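Local coordinates for protein mannitol dehydrogenase (Helicobacter pylori, PDB 3TWO) that probably catalyses the NADP(H)-dependent, zinc-assisted interconversion of cinnamyl alcohols and the corresponding aldehydes, at residues B[246-251]-B[261-266]; B[163-168]-B[237-242]. One frame throughout, in Å; residues are numbered along the deposited sequence.

Interaction 1 (B[246-251]-B[261-266]); sequences YDLKDY and LALVGL. With NDP (NADPH dihydro-nicotinamide-adenine-dinucleotide phosphate), chain F.
L248 and L263 meet through their methyl groups in the Rossmann-type coenzyme domain. The short helix 248-252 packs here on strand 259-263 of the parallel sheet, and the residues after the strand reach NADPH. No hydrogen bond joins the two segments.

The apolar contacts come first. L248 CD2 lies 3.4 Å from L263 CD2, tighter than a usual methyl contact. In each leucine CG sits beside the backbone N (chi1 -74° in L248, -58° in L263), the setting in which the two CD2 methyls meet at a slant. L261 takes the helix at two points. L261 CD2 is 4.5 Å from L248 CD2. L261 CD1 is 4.3 Å from Y251 CB. The Y251 ring then leads away from the strand and meets F206 edge-to-face. Y246 touches L263 only with its hydroxyl, OH to CD2. That oxygen is hydrogen-bonded to S240 on the neighbouring strand, so the ring is tied to the sheet as well. F280 and V277 of the second subunit pack on L263 and L248 respectively, which places the leucine cluster beside the dimer interface.

The polar contacts lie at the two outer ends. D247 is the N-cap of the helix. D247 OD2 accepts from K249 N at 2.8 Å. K249 NZ also donates to D247 OD2, at 3.1 Å, as part of a salt bridge. The two donors approach from opposite faces of the carboxylate, which should limit its rotation.

At the other end the chain from V264 to L266 runs along the nicotinamide half of NADPH. V264 O is 2.9 Å from C2N of the nicotinamide ring. G265 CA lies 3.6 Å from the ribose oxygen O4D. L266 N donates to the ribose hydroxyl O3D at 2.9 Å, with an N-H...O angle of 152°.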
ATOM      1  N   TYR B 246     -10.046 -11.967   6.036  1.00 28.00           N
ATOM      2  CA  TYR B 246      -9.922 -12.202   4.621  1.00 27.89           C
ATOM      3  C   TYR B 246      -8.474 -12.016   4.202  1.00 27.25           C
ATOM      4  O   TYR B 246      -7.623 -11.663   5.010  1.00 27.77           O
ATOM      5  CB  TYR B 246     -10.855 -11.296   3.806  1.00 27.85           C
ATOM      6  CG  TYR B 246     -10.516  -9.821   3.781  1.00 27.77           C
ATOM      7  CD1 TYR B 246     -10.101  -9.201   2.596  1.00 26.36           C
ATOM      8  CD2 TYR B 246     -10.664  -9.027   4.935  1.00 27.98           C
ATOM      9  CE1 TYR B 246      -9.837  -7.834   2.544  1.00 27.64           C
ATOM     10  CE2 TYR B 246     -10.406  -7.625   4.900  1.00 25.54           C
ATOM     11  CZ  TYR B 246     -10.012  -7.036   3.699  1.00 27.47           C
ATOM     12  OH  TYR B 246      -9.748  -5.661   3.661  1.00 26.15           O
ATOM     13  N   ASP B 247      -8.206 -12.250   2.938  1.00 26.25           N
ATOM     14  CA  ASP B 247      -6.861 -12.172   2.429  1.00 26.93           C
ATOM     15  C   ASP B 247      -6.817 -10.939   1.524  1.00 26.29           C
ATOM     16  O   ASP B 247      -7.472 -10.913   0.485  1.00 25.13           O
ATOM     17  CB  ASP B 247      -6.516 -13.485   1.685  1.00 27.80           C
ATOM     18  CG  ASP B 247      -5.144 -13.441   1.021  1.00 28.89           C
ATOM     19  OD1 ASP B 247      -4.713 -14.463   0.460  1.00 32.25           O
ATOM     20  OD2 ASP B 247      -4.470 -12.400   1.063  1.00 28.35           O
ATOM     21  N   LEU B 248      -6.078  -9.902   1.938  1.00 24.56           N
ATOM     22  CA  LEU B 248      -5.939  -8.725   1.094  1.00 24.71           C
ATOM     23  C   LEU B 248      -5.480  -9.102  -0.358  1.00 25.15           C
ATOM     24  O   LEU B 248      -5.829  -8.396  -1.292  1.00 25.15           O
ATOM     25  CB  LEU B 248      -4.943  -7.681   1.727  1.00 23.64           C
ATOM     26  CG  LEU B 248      -5.461  -6.905   2.907  1.00 23.96           C
ATOM     27  CD1 LEU B 248      -4.305  -6.299   3.768  1.00 23.80           C
ATOM     28  CD2 LEU B 248      -6.507  -5.841   2.471  1.00 20.08           C
ATOM     29  N   LYS B 249      -4.663 -10.156  -0.543  1.00 24.64           N
ATOM     30  CA  LYS B 249      -4.183 -10.463  -1.902  1.00 25.70           C
ATOM     31  C   LYS B 249      -5.286 -10.747  -2.890  1.00 24.80           C
ATOM     32  O   LYS B 249      -5.141 -10.434  -4.054  1.00 23.70           O
ATOM     33  CB  LYS B 249      -3.161 -11.627  -1.971  1.00 25.30           C
ATOM     34  CG  LYS B 249      -1.853 -11.290  -1.234  1.00 27.17           C
ATOM     35  CD  LYS B 249      -0.868 -12.510  -1.186  1.00 28.27           C
ATOM     36  CE  LYS B 249      -1.490 -13.802  -0.659  1.00 27.75           C
ATOM     37  NZ  LYS B 249      -1.694 -13.706   0.856  1.00 28.16           N
ATOM     38  N   ASP B 250      -6.386 -11.336  -2.414  1.00 25.85           N
ATOM     39  CA  ASP B 250      -7.510 -11.712  -3.279  1.00 26.93           C
ATOM     40  C   ASP B 250      -8.103 -10.486  -3.945  1.00 26.25           C
ATOM     41  O   ASP B 250      -8.645 -10.619  -5.022  1.00 27.36           O
ATOM     42  CB  ASP B 250      -8.607 -12.380  -2.448  1.00 27.53           C
ATOM     43  CG  ASP B 250      -8.237 -13.759  -2.041  1.00 27.92           C
ATOM     44  OD1 ASP B 250      -7.435 -14.417  -2.729  1.00 30.19           O
ATOM     45  OD2 ASP B 250      -8.775 -14.190  -1.031  1.00 30.65           O
ATOM     46  N   TYR B 251      -8.050  -9.339  -3.262  1.00 25.95           N
ATOM     47  CA  TYR B 251      -8.474  -8.019  -3.823  1.00 26.18           C
ATOM     48  C   TYR B 251      -7.389  -7.280  -4.562  1.00 26.62           C
ATOM     49  O   TYR B 251      -7.662  -6.727  -5.621  1.00 26.04           O
ATOM     50  CB  TYR B 251      -9.114  -7.102  -2.778  1.00 24.36           C
ATOM     51  CG  TYR B 251     -10.453  -7.706  -2.384  1.00 26.43           C
ATOM     52  CD1 TYR B 251     -10.579  -8.526  -1.235  1.00 26.15           C
ATOM     53  CD2 TYR B 251     -11.580  -7.565  -3.237  1.00 25.02           C
ATOM     54  CE1 TYR B 251     -11.834  -9.141  -0.912  1.00 24.35           C
ATOM     55  CE2 TYR B 251     -12.840  -8.188  -2.940  1.00 22.34           C
ATOM     56  CZ  TYR B 251     -12.958  -8.933  -1.777  1.00 26.33           C
ATOM     57  OH  TYR B 251     -14.188  -9.538  -1.526  1.00 27.77           O
ATOM     58  N   LEU B 261      -6.316   0.326  -4.049  1.00 24.54           N
ATOM     59  CA  LEU B 261      -7.135  -0.412  -3.087  1.00 22.74           C
ATOM     60  C   LEU B 261      -7.154   0.426  -1.809  1.00 23.02           C
ATOM     61  O   LEU B 261      -6.080   0.711  -1.232  1.00 22.78           O
ATOM     62  CB  LEU B 261      -6.476  -1.746  -2.767  1.00 22.75           C
ATOM     63  CG  LEU B 261      -6.958  -2.627  -1.603  1.00 22.82           C
ATOM     64  CD1 LEU B 261      -8.483  -2.928  -1.767  1.00 23.15           C
ATOM     65  CD2 LEU B 261      -6.194  -3.954  -1.589  1.00 23.50           C
ATOM     66  N   ALA B 262      -8.332   0.919  -1.465  1.00 20.79           N
ATOM     67  CA  ALA B 262      -8.522   1.758  -0.319  1.00 20.99           C
ATOM     68  C   ALA B 262      -9.136   0.847   0.755  1.00 21.64           C
ATOM     69  O   ALA B 262     -10.182   0.208   0.511  1.00 21.14           O
ATOM     70  CB  ALA B 262      -9.553   2.871  -0.623  1.00 19.61           C
ATOM     71  N   LEU B 263      -8.532   0.862   1.942  1.00 21.99           N
ATOM     72  CA  LEU B 263      -8.928   0.015   3.057  1.00 22.09           C
ATOM     73  C   LEU B 263      -9.606   0.902   4.080  1.00 21.50           C
ATOM     74  O   LEU B 263      -8.982   1.837   4.608  1.00 20.77           O
ATOM     75  CB  LEU B 263      -7.690  -0.648   3.702  1.00 20.55           C
ATOM     76  CG  LEU B 263      -6.861  -1.484   2.756  1.00 24.01           C
ATOM     77  CD1 LEU B 263      -5.526  -1.987   3.359  1.00 20.82           C
ATOM     78  CD2 LEU B 263      -7.682  -2.650   2.069  1.00 22.06           C
ATOM     79  N   VAL B 264     -10.871   0.598   4.380  1.00 21.41           N
ATOM     80  CA  VAL B 264     -11.531   1.213   5.545  1.00 21.74           C
ATOM     81  C   VAL B 264     -11.981   0.216   6.598  1.00 22.49           C
ATOM     82  O   VAL B 264     -12.059   0.577   7.777  1.00 21.52           O
ATOM     83  CB  VAL B 264     -12.731   2.091   5.127  1.00 22.17           C
ATOM     84  CG1 VAL B 264     -12.195   3.242   4.173  1.00 21.91           C
ATOM     85  CG2 VAL B 264     -13.784   1.241   4.444  1.00 19.71           C
ATOM     86  N   GLY B 265     -12.265  -1.023   6.183  1.00 22.34           N
ATOM     87  CA  GLY B 265     -12.755  -2.038   7.114  1.00 23.78           C
ATOM     88  C   GLY B 265     -11.713  -2.509   8.135  1.00 25.27           C
ATOM     89  O   GLY B 265     -10.485  -2.588   7.854  1.00 24.98           O
ATOM     90  N   LEU B 266     -12.181  -2.841   9.329  1.00 25.47           N
ATOM     91  CA  LEU B 266     -11.264  -2.991  10.473  1.00 26.84           C
ATOM     92  C   LEU B 266     -11.594  -4.271  11.263  1.00 25.77           C
ATOM     93  O   LEU B 266     -12.271  -4.226  12.324  1.00 25.35           O
ATOM     94  CB  LEU B 266     -11.443  -1.756  11.328  1.00 27.72           C
ATOM     95  CG  LEU B 266     -10.347  -0.802  11.731  1.00 32.73           C
ATOM     96  CD1 LEU B 266      -8.995  -0.965  11.014  1.00 34.94           C
ATOM     97  CD2 LEU B 266     -10.928   0.574  11.610  1.00 31.19           C
TER
HETATM   98  PA  NDP F 602     -21.611  -3.748   8.718  1.00 22.95           P
HETATM   99  O1A NDP F 602     -21.625  -5.142   9.188  1.00 23.98           O
HETATM  100  O2A NDP F 602     -22.801  -2.995   8.014  1.00 22.23           O
HETATM  101  O5B NDP F 602     -21.229  -4.250   7.214  1.00 18.73           O
HETATM  102  C5B NDP F 602     -20.135  -5.280   6.951  1.00 22.07           C
HETATM  103  C4B NDP F 602     -20.477  -5.999   5.651  1.00 24.96           C
HETATM  104  O4B NDP F 602     -19.405  -6.862   5.084  1.00 25.16           O
HETATM  105  C3B NDP F 602     -21.716  -6.891   5.889  1.00 23.70           C
HETATM  106  O3B NDP F 602     -22.656  -6.653   4.773  1.00 23.91           O
HETATM  107  C2B NDP F 602     -21.118  -8.322   5.821  1.00 22.89           C
HETATM  108  O2B NDP F 602     -22.157  -9.172   5.300  1.00 25.27           O
HETATM  109  C1B NDP F 602     -20.029  -8.168   4.733  1.00 23.88           C
HETATM  110  N9A NDP F 602     -18.875  -9.078   4.920  1.00 24.84           N
HETATM  111  C8A NDP F 602     -18.414  -9.524   6.111  1.00 22.01           C
HETATM  112  N7A NDP F 602     -17.344 -10.259   5.856  1.00 25.59           N
HETATM  113  C5A NDP F 602     -17.130 -10.280   4.543  1.00 21.63           C
HETATM  114  C6A NDP F 602     -16.176 -10.878   3.741  1.00 24.86           C
HETATM  115  N6A NDP F 602     -15.159 -11.666   4.232  1.00 25.24           N
HETATM  116  N1A NDP F 602     -16.293 -10.680   2.433  1.00 23.55           N
HETATM  117  C2A NDP F 602     -17.228  -9.930   1.889  1.00 24.21           C
HETATM  118  N3A NDP F 602     -18.137  -9.339   2.626  1.00 24.17           N
HETATM  119  C4A NDP F 602     -18.105  -9.521   3.958  1.00 22.90           C
HETATM  120  O3  NDP F 602     -20.247  -2.959   8.809  1.00 23.21           O
HETATM  121  PN  NDP F 602     -20.045  -1.461   8.591  1.00 23.94           P
HETATM  122  O1N NDP F 602     -20.268  -1.067   7.182  1.00 25.77           O
HETATM  123  O2N NDP F 602     -20.679  -0.535   9.663  1.00 24.60           O
HETATM  124  O5D NDP F 602     -18.508  -1.345   8.908  1.00 21.35           O
HETATM  125  C5D NDP F 602     -17.575  -2.293   8.196  1.00 17.90           C
HETATM  126  C4D NDP F 602     -16.114  -2.192   8.807  1.00 18.11           C
HETATM  127  O4D NDP F 602     -15.764  -0.818   8.556  1.00 19.25           O
HETATM  128  C3D NDP F 602     -15.997  -2.421  10.339  1.00 19.29           C
HETATM  129  O3D NDP F 602     -14.771  -3.159  10.598  1.00 20.85           O
HETATM  130  C2D NDP F 602     -15.968  -0.966  10.863  1.00 20.46           C
HETATM  131  O2D NDP F 602     -15.265  -0.896  12.054  1.00 20.71           O
HETATM  132  C1D NDP F 602     -15.129  -0.292   9.751  1.00 21.96           C
HETATM  133  N1N NDP F 602     -15.186   1.209   9.753  1.00 23.42           N
HETATM  134  C2N NDP F 602     -13.987   1.916   9.513  1.00 26.26           C
HETATM  135  C3N NDP F 602     -13.977   3.302   9.500  1.00 25.22           C
HETATM  136  C7N NDP F 602     -12.680   4.028   9.149  1.00 26.91           C
HETATM  137  O7N NDP F 602     -11.783   3.453   8.511  1.00 25.37           O
HETATM  138  N7N NDP F 602     -12.714   5.342   9.339  1.00 21.73           N
HETATM  139  C4N NDP F 602     -15.173   4.007   9.772  1.00 27.05           C
HETATM  140  C5N NDP F 602     -16.399   3.310   9.977  1.00 22.11           C
HETATM  141  C6N NDP F 602     -16.414   1.930   9.984  1.00 20.61           C
HETATM  142  P2B NDP F 602     -22.458 -10.602   5.857  1.00 24.32           P
HETATM  143  O1X NDP F 602     -24.081 -10.598   6.091  1.00 23.87           O
HETATM  144  O2X NDP F 602     -21.913 -11.617   4.950  1.00 23.96           O
HETATM  145  O3X NDP F 602     -21.817 -10.693   7.308  1.00 26.69           O

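Interaction 2 (B[163-168]-B[237-242]); sequences ITTYSP and FIISTI. With NDP (NADPH dihydro-nicotinamide-adenine-dinucleotide phosphate), chain F.
I239 of strand 235-240 meets P168 and T165 of helix 158-171 with its tip, CD1. The bond to I239 CB points toward the helix. CG2 branches off between the backbone N and the carbonyl carbon, while CG1 is anti to the backbone N (chi1 176°). CB, CG1 and CG2 all stay more than 4.2 Å from the helix segment. The next torsion is extended too (chi2 171°) and carries CD1 to the helix, between two residues one turn apart. I239 CD1 lies 3.9 Å from P168 CG, on the pyrrolidine ring. The same methyl is close to T165 CA. T165 CG2 is 4.2 Å from I239 CD1, and the T165 and I239 side chains cross at about a right angle. T165 OG1 is held by A161 O of its own helix.

F237, two residues earlier, meets the P168 carbonyl oxygen, F237 CE1 to P168 O at 3.7 Å. F237 CZ adds a looser apolar contact to P168 CB. P168 has no N-H to give to the preceding turn, and the helix kinks there.

Beyond the strand, T241 O is 3.1 Å from C5D of NADPH, and I242 CD1 is 3.5 Å from the adenine N1A. T164 OG1 lies 3.3 Å from the nicotinamide C4N, but is hydrogen-bonded to O of C160, a zinc ligand. Helix and strand segments run nearly antiparallel (159°). This is helix-on-sheet packing in a Rossmann-type domain, with NADPH at the C-terminal end of the strand.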
ATOM      1  N   ILE B 163     -19.187   9.876   5.334  1.00 24.96           N
ATOM      2  CA  ILE B 163     -17.826  10.421   5.138  1.00 24.50           C
ATOM      3  C   ILE B 163     -16.740   9.345   4.868  1.00 25.13           C
ATOM      4  O   ILE B 163     -15.858   9.560   4.069  1.00 23.96           O
ATOM      5  CB  ILE B 163     -17.344  11.341   6.279  1.00 23.91           C
ATOM      6  CG1 ILE B 163     -15.985  11.945   5.864  1.00 23.41           C
ATOM      7  CG2 ILE B 163     -17.208  10.542   7.690  1.00 23.70           C
ATOM      8  CD1 ILE B 163     -16.037  12.835   4.632  1.00 20.89           C
ATOM      9  N   THR B 164     -16.811   8.207   5.559  1.00 25.17           N
ATOM     10  CA  THR B 164     -15.737   7.242   5.502  1.00 25.63           C
ATOM     11  C   THR B 164     -15.594   6.674   4.086  1.00 27.39           C
ATOM     12  O   THR B 164     -14.481   6.255   3.679  1.00 26.54           O
ATOM     13  CB  THR B 164     -15.915   6.093   6.516  1.00 26.84           C
ATOM     14  OG1 THR B 164     -15.899   6.635   7.858  1.00 24.97           O
ATOM     15  CG2 THR B 164     -14.758   5.063   6.387  1.00 24.67           C
ATOM     16  N   THR B 165     -16.689   6.702   3.323  1.00 25.52           N
ATOM     17  CA  THR B 165     -16.640   6.106   2.021  1.00 25.15           C
ATOM     18  C   THR B 165     -16.565   7.203   0.990  1.00 26.53           C
ATOM     19  O   THR B 165     -15.887   7.017  -0.018  1.00 26.45           O
ATOM     20  CB  THR B 165     -17.890   5.279   1.756  1.00 25.52           C
ATOM     21  OG1 THR B 165     -19.016   6.108   2.001  1.00 22.47           O
ATOM     22  CG2 THR B 165     -17.948   4.063   2.739  1.00 24.54           C
ATOM     23  N   TYR B 166     -17.241   8.337   1.238  1.00 24.29           N
ATOM     24  CA  TYR B 166     -17.118   9.488   0.369  1.00 25.66           C
ATOM     25  C   TYR B 166     -15.605   9.894   0.194  1.00 26.38           C
ATOM     26  O   TYR B 166     -15.122  10.182  -0.926  1.00 24.13           O
ATOM     27  CB  TYR B 166     -17.884  10.649   0.995  1.00 26.30           C
ATOM     28  CG  TYR B 166     -17.861  11.959   0.213  1.00 28.04           C
ATOM     29  CD1 TYR B 166     -18.721  12.178  -0.885  1.00 27.19           C
ATOM     30  CD2 TYR B 166     -17.009  13.008   0.604  1.00 29.89           C
ATOM     31  CE1 TYR B 166     -18.727  13.435  -1.567  1.00 30.15           C
ATOM     32  CE2 TYR B 166     -16.994  14.239  -0.081  1.00 28.68           C
ATOM     33  CZ  TYR B 166     -17.863  14.441  -1.141  1.00 31.58           C
ATOM     34  OH  TYR B 166     -17.802  15.630  -1.804  1.00 34.76           O
ATOM     35  N   SER B 167     -14.882   9.894   1.319  1.00 24.59           N
ATOM     36  CA  SER B 167     -13.547  10.494   1.326  1.00 25.17           C
ATOM     37  C   SER B 167     -12.576   9.797   0.324  1.00 24.38           C
ATOM     38  O   SER B 167     -11.941  10.454  -0.432  1.00 24.69           O
ATOM     39  CB  SER B 167     -12.960  10.572   2.765  1.00 24.13           C
ATOM     40  OG  SER B 167     -11.653  11.227   2.773  1.00 24.22           O
ATOM     41  N   PRO B 168     -12.440   8.467   0.361  1.00 24.47           N
ATOM     42  CA  PRO B 168     -11.402   7.858  -0.502  1.00 24.49           C
ATOM     43  C   PRO B 168     -11.861   7.843  -1.952  1.00 25.18           C
ATOM     44  O   PRO B 168     -11.032   7.844  -2.865  1.00 25.51           O
ATOM     45  CB  PRO B 168     -11.301   6.421   0.019  1.00 25.16           C
ATOM     46  CG  PRO B 168     -12.532   6.241   0.885  1.00 23.92           C
ATOM     47  CD  PRO B 168     -12.871   7.564   1.421  1.00 22.66           C
ATOM     48  N   PHE B 237     -10.295   0.800  -9.023  1.00 26.18           N
ATOM     49  CA  PHE B 237     -10.401   1.221  -7.677  1.00 26.58           C
ATOM     50  C   PHE B 237     -11.263   0.223  -6.909  1.00 26.11           C
ATOM     51  O   PHE B 237     -12.311  -0.228  -7.399  1.00 28.03           O
ATOM     52  CB  PHE B 237     -10.977   2.655  -7.607  1.00 26.24           C
ATOM     53  CG  PHE B 237     -11.347   3.087  -6.214  1.00 26.42           C
ATOM     54  CD1 PHE B 237     -10.505   3.916  -5.487  1.00 27.12           C
ATOM     55  CD2 PHE B 237     -12.548   2.639  -5.619  1.00 26.12           C
ATOM     56  CE1 PHE B 237     -10.853   4.345  -4.120  1.00 24.61           C
ATOM     57  CE2 PHE B 237     -12.911   3.030  -4.295  1.00 23.68           C
ATOM     58  CZ  PHE B 237     -12.033   3.896  -3.547  1.00 24.77           C
ATOM     59  N   ILE B 238     -10.799  -0.162  -5.726  1.00 25.98           N
ATOM     60  CA  ILE B 238     -11.544  -1.047  -4.834  1.00 24.61           C
ATOM     61  C   ILE B 238     -11.540  -0.439  -3.427  1.00 25.90           C
ATOM     62  O   ILE B 238     -10.462  -0.050  -2.915  1.00 26.40           O
ATOM     63  CB  ILE B 238     -10.919  -2.453  -4.763  1.00 24.65           C
ATOM     64  CG1 ILE B 238     -11.002  -3.178  -6.138  1.00 25.98           C
ATOM     65  CG2 ILE B 238     -11.606  -3.325  -3.696  1.00 21.30           C
ATOM     66  CD1 ILE B 238     -10.203  -4.501  -6.186  1.00 22.94           C
ATOM     67  N   ILE B 239     -12.724  -0.360  -2.794  1.00 24.74           N
ATOM     68  CA  ILE B 239     -12.766   0.022  -1.369  1.00 23.32           C
ATOM     69  C   ILE B 239     -13.211  -1.196  -0.587  1.00 23.56           C
ATOM     70  O   ILE B 239     -14.235  -1.806  -0.927  1.00 24.62           O
ATOM     71  CB  ILE B 239     -13.703   1.251  -1.112  1.00 22.54           C
ATOM     72  CG1 ILE B 239     -13.811   1.585   0.374  1.00 20.27           C
ATOM     73  CG2 ILE B 239     -15.120   1.033  -1.777  1.00 22.61           C
ATOM     74  CD1 ILE B 239     -14.522   2.878   0.631  1.00 21.55           C
ATOM     75  N   SER B 240     -12.407  -1.602   0.387  1.00 22.19           N
ATOM     76  CA  SER B 240     -12.725  -2.758   1.203  1.00 22.31           C
ATOM     77  C   SER B 240     -13.276  -2.325   2.573  1.00 22.31           C
ATOM     78  O   SER B 240     -12.576  -1.698   3.367  1.00 20.36           O
ATOM     79  CB  SER B 240     -11.510  -3.637   1.429  1.00 21.78           C
ATOM     80  OG  SER B 240     -11.896  -4.752   2.202  1.00 22.47           O
ATOM     81  N   THR B 241     -14.535  -2.687   2.833  1.00 22.19           N
ATOM     82  CA  THR B 241     -15.155  -2.381   4.100  1.00 23.45           C
ATOM     83  C   THR B 241     -15.275  -3.639   4.953  1.00 24.93           C
ATOM     84  O   THR B 241     -16.016  -3.618   5.934  1.00 25.38           O
ATOM     85  CB  THR B 241     -16.573  -1.848   3.934  1.00 23.73           C
ATOM     86  OG1 THR B 241     -17.475  -2.958   3.665  1.00 23.71           O
ATOM     87  CG2 THR B 241     -16.621  -0.782   2.807  1.00 23.13           C
ATOM     88  N   ILE B 242     -14.605  -4.728   4.550  1.00 24.31           N
ATOM     89  CA  ILE B 242     -14.808  -6.033   5.189  1.00 24.28           C
ATOM     90  C   ILE B 242     -14.361  -6.036   6.680  1.00 24.71           C
ATOM     91  O   ILE B 242     -13.232  -5.691   6.961  1.00 24.18           O
ATOM     92  CB  ILE B 242     -14.007  -7.127   4.461  1.00 23.70           C
ATOM     93  CG1 ILE B 242     -14.599  -7.370   3.067  1.00 26.15           C
ATOM     94  CG2 ILE B 242     -14.012  -8.405   5.265  1.00 22.18           C
ATOM     95  CD1 ILE B 242     -13.710  -8.270   2.126  1.00 23.06           C
TER
HETATM   96  PA  NDP F 602     -21.611  -3.748   8.718  1.00 22.95           P
HETATM   97  O1A NDP F 602     -21.625  -5.142   9.188  1.00 23.98           O
HETATM   98  O2A NDP F 602     -22.801  -2.995   8.014  1.00 22.23           O
HETATM   99  O5B NDP F 602     -21.229  -4.250   7.214  1.00 18.73           O
HETATM  100  C5B NDP F 602     -20.135  -5.280   6.951  1.00 22.07           C
HETATM  101  C4B NDP F 602     -20.477  -5.999   5.651  1.00 24.96           C
HETATM  102  O4B NDP F 602     -19.405  -6.862   5.084  1.00 25.16           O
HETATM  103  C3B NDP F 602     -21.716  -6.891   5.889  1.00 23.70           C
HETATM  104  O3B NDP F 602     -22.656  -6.653   4.773  1.00 23.91           O
HETATM  105  C2B NDP F 602     -21.118  -8.322   5.821  1.00 22.89           C
HETATM  106  O2B NDP F 602     -22.157  -9.172   5.300  1.00 25.27           O
HETATM  107  C1B NDP F 602     -20.029  -8.168   4.733  1.00 23.88           C
HETATM  108  N9A NDP F 602     -18.875  -9.078   4.920  1.00 24.84           N
HETATM  109  C8A NDP F 602     -18.414  -9.524   6.111  1.00 22.01           C
HETATM  110  N7A NDP F 602     -17.344 -10.259   5.856  1.00 25.59           N
HETATM  111  C5A NDP F 602     -17.130 -10.280   4.543  1.00 21.63           C
HETATM  112  C6A NDP F 602     -16.176 -10.878   3.741  1.00 24.86           C
HETATM  113  N6A NDP F 602     -15.159 -11.666   4.232  1.00 25.24           N
HETATM  114  N1A NDP F 602     -16.293 -10.680   2.433  1.00 23.55           N
HETATM  115  C2A NDP F 602     -17.228  -9.930   1.889  1.00 24.21           C
HETATM  116  N3A NDP F 602     -18.137  -9.339   2.626  1.00 24.17           N
HETATM  117  C4A NDP F 602     -18.105  -9.521   3.958  1.00 22.90           C
HETATM  118  O3  NDP F 602     -20.247  -2.959   8.809  1.00 23.21           O
HETATM  119  PN  NDP F 602     -20.045  -1.461   8.591  1.00 23.94           P
HETATM  120  O1N NDP F 602     -20.268  -1.067   7.182  1.00 25.77           O
HETATM  121  O2N NDP F 602     -20.679  -0.535   9.663  1.00 24.60           O
HETATM  122  O5D NDP F 602     -18.508  -1.345   8.908  1.00 21.35           O
HETATM  123  C5D NDP F 602     -17.575  -2.293   8.196  1.00 17.90           C
HETATM  124  C4D NDP F 602     -16.114  -2.192   8.807  1.00 18.11           C
HETATM  125  O4D NDP F 602     -15.764  -0.818   8.556  1.00 19.25           O
HETATM  126  C3D NDP F 602     -15.997  -2.421  10.339  1.00 19.29           C
HETATM  127  O3D NDP F 602     -14.771  -3.159  10.598  1.00 20.85           O
HETATM  128  C2D NDP F 602     -15.968  -0.966  10.863  1.00 20.46           C
HETATM  129  O2D NDP F 602     -15.265  -0.896  12.054  1.00 20.71           O
HETATM  130  C1D NDP F 602     -15.129  -0.292   9.751  1.00 21.96           C
HETATM  131  N1N NDP F 602     -15.186   1.209   9.753  1.00 23.42           N
HETATM  132  C2N NDP F 602     -13.987   1.916   9.513  1.00 26.26           C
HETATM  133  C3N NDP F 602     -13.977   3.302   9.500  1.00 25.22           C
HETATM  134  C7N NDP F 602     -12.680   4.028   9.149  1.00 26.91           C
HETATM  135  O7N NDP F 602     -11.783   3.453   8.511  1.00 25.37           O
HETATM  136  N7N NDP F 602     -12.714   5.342   9.339  1.00 21.73           N
HETATM  137  C4N NDP F 602     -15.173   4.007   9.772  1.00 27.05           C
HETATM  138  C5N NDP F 602     -16.399   3.310   9.977  1.00 22.11           C
HETATM  139  C6N NDP F 602     -16.414   1.930   9.984  1.00 20.61           C
HETATM  140  P2B NDP F 602     -22.458 -10.602   5.857  1.00 24.32           P
HETATM  141  O1X NDP F 602     -24.081 -10.598   6.091  1.00 23.87           O
HETATM  142  O2X NDP F 602     -21.913 -11.617   4.950  1.00 23.96           O
HETATM  143  O3X NDP F 602     -21.817 -10.693   7.308  1.00 26.69           O

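Interactions 1 and 2 have centres 11 Å apart, and both reach the same parallel sheet. Strands 235-240 and 259-263 are neighbours in it, joined directly by the backbone hydrogen bond from A262 N to I238 O. Along the chain they come in series: helix 158-171, strand 235-240, helix 248-252, then strand 259-263. The helix of interaction 1 therefore lies on the connection between two parallel strands, a beta-alpha-beta crossover. Further packing of Y251 on I238 and I242 ties the contacts together. Both reach NADPH: interaction 1 through the nicotinamide and its ribose, interaction 2 through both nicotinamide and adenine. Together they help shape one coenzyme site.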